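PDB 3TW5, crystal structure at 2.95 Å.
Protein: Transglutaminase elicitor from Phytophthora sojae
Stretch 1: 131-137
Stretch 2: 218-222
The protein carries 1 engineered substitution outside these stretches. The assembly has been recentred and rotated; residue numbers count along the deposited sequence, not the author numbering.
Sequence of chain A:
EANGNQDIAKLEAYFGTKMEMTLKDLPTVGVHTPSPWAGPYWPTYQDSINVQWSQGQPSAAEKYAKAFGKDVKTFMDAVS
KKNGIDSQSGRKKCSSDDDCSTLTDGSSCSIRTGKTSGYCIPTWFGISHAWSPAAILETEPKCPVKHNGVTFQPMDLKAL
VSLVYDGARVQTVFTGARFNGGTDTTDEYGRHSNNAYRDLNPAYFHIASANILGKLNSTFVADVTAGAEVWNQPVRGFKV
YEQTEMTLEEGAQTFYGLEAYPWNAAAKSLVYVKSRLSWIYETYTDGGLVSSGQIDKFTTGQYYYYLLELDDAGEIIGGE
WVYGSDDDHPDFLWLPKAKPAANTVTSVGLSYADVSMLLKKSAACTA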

# COMPACT_ATOMS: atom_id res chain seq x y z
N TRP A 131 4.98 -4.53 1.76
CA TRP A 131 4.53 -5.20 0.55
C TRP A 131 4.22 -4.22 -0.58
O TRP A 131 4.61 -4.44 -1.73
CB TRP A 131 3.31 -6.09 0.84
CG TRP A 131 2.40 -6.26 -0.34
CD1 TRP A 131 2.69 -6.91 -1.51
CD2 TRP A 131 1.06 -5.78 -0.47
NE1 TRP A 131 1.61 -6.85 -2.36
CE2 TRP A 131 0.59 -6.17 -1.75
CE3 TRP A 131 0.20 -5.06 0.37
CZ2 TRP A 131 -0.69 -5.86 -2.21
CZ3 TRP A 131 -1.08 -4.75 -0.09
CH2 TRP A 131 -1.51 -5.16 -1.37
N SER A 132 3.51 -3.14 -0.25
CA SER A 132 3.07 -2.15 -1.24
C SER A 132 4.21 -1.59 -2.10
O SER A 132 4.12 -1.64 -3.33
CB SER A 132 2.29 -1.03 -0.57
OG SER A 132 1.23 -1.54 0.21
N PRO A 133 5.28 -1.05 -1.48
CA PRO A 133 6.38 -0.55 -2.29
C PRO A 133 7.11 -1.66 -3.05
O PRO A 133 7.65 -1.41 -4.13
CB PRO A 133 7.31 0.11 -1.27
CG PRO A 133 6.96 -0.52 0.02
CD PRO A 133 5.50 -0.79 -0.04
N ALA A 134 7.13 -2.87 -2.49
CA ALA A 134 7.72 -4.02 -3.16
C ALA A 134 6.89 -4.41 -4.38
O ALA A 134 7.44 -4.73 -5.43
CB ALA A 134 7.85 -5.19 -2.20
N ALA A 135 5.57 -4.35 -4.24
CA ALA A 135 4.65 -4.59 -5.35
C ALA A 135 4.93 -3.65 -6.53
O ALA A 135 4.95 -4.07 -7.68
CB ALA A 135 3.22 -4.45 -4.89
N ILE A 136 5.17 -2.38 -6.21
CA ILE A 136 5.48 -1.37 -7.22
C ILE A 136 6.88 -1.57 -7.82
O ILE A 136 7.00 -1.89 -9.00
CB ILE A 136 5.34 0.07 -6.66
CG1 ILE A 136 3.91 0.31 -6.16
CG2 ILE A 136 5.74 1.11 -7.71
CD1 ILE A 136 3.78 1.45 -5.16
N LEU A 137 7.91 -1.41 -7.00
CA LEU A 137 9.29 -1.35 -7.48
C LEU A 137 9.84 -2.68 -7.97
O LEU A 137 10.68 -2.71 -8.87
CB LEU A 137 10.22 -0.79 -6.40
CG LEU A 137 10.03 0.66 -5.93
CD1 LEU A 137 10.92 0.90 -4.73
CD2 LEU A 137 10.32 1.68 -7.03
N SER A 218 3.88 6.80 -13.37
CA SER A 218 4.29 6.32 -12.05
C SER A 218 3.07 5.99 -11.18
O SER A 218 1.92 6.15 -11.62
CB SER A 218 5.19 7.36 -11.38
OG SER A 218 5.62 6.94 -10.10
N THR A 219 3.31 5.53 -9.95
CA THR A 219 2.24 5.26 -8.99
C THR A 219 2.69 5.50 -7.53
O THR A 219 3.84 5.86 -7.28
CB THR A 219 1.62 3.85 -9.18
OG1 THR A 219 0.46 3.72 -8.35
CG2 THR A 219 2.62 2.76 -8.85
N PHE A 220 1.77 5.29 -6.58
CA PHE A 220 2.04 5.53 -5.16
C PHE A 220 1.34 4.53 -4.24
O PHE A 220 0.66 3.61 -4.71
CB PHE A 220 1.68 6.97 -4.77
CG PHE A 220 0.27 7.37 -5.13
CD1 PHE A 220 -0.80 7.03 -4.30
CD2 PHE A 220 0.01 8.09 -6.29
CE1 PHE A 220 -2.10 7.40 -4.63
CE2 PHE A 220 -1.28 8.47 -6.62
CZ PHE A 220 -2.34 8.12 -5.79
N VAL A 221 1.53 4.72 -2.94
CA VAL A 221 0.89 3.90 -1.91
C VAL A 221 -0.10 4.78 -1.13
O VAL A 221 0.22 5.91 -0.78
CB VAL A 221 1.93 3.30 -0.93
CG1 VAL A 221 1.26 2.39 0.07
CG2 VAL A 221 3.00 2.53 -1.69
N ALA A 222 -1.29 4.24 -0.88
CA ALA A 222 -2.35 4.99 -0.21
C ALA A 222 -2.93 4.25 0.99
O ALA A 222 -2.98 3.02 1.00
CB ALA A 222 -3.45 5.32 -1.20

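Stretch 1 is helical, and stretch 2 runs from loop into a strand at Val221. No hydrogen bond joins them; the contact is van der Waals packing that buries 210 Å², both sides summed.

Trp131 does not touch stretch 2. Its carbonyl O accepts a backbone hydrogen bond from Ala135 N at 2.7 Å. Ser132 points toward stretch 2, and its CB lies 3.6 Å from Val221 CG1. The side chain is small, and the backbones are close here: Ser132 CA and Val221 CA are 6.5 Å apart. Ser132 OG is hydrogen-bonded elsewhere in the structure, so the buried hydroxyl is satisfied.

Pro133 is set sideways and touches lightly, with CD 4.5 Å from Val221 CG2. Its N carries no hydrogen, and the helix kinks at this point. Ala134 and Ala135 are out of reach.

Ile136, one turn after Ser132, makes the broadest contact. With chi1 m and chi2 t, its CD1 packs 3.7 Å from Val221 CG2 and 3.8 Å from Phe220 O. Its CG2 meets Thr219 CG2 at 3.7 Å. The side chain reaches three residues of stretch 2. Thr219 and Val221 point toward the helix, while Phe220 between them points away. Thr219 offers its methyl here, and its OG1 is bonded elsewhere. Leu137 makes no contact.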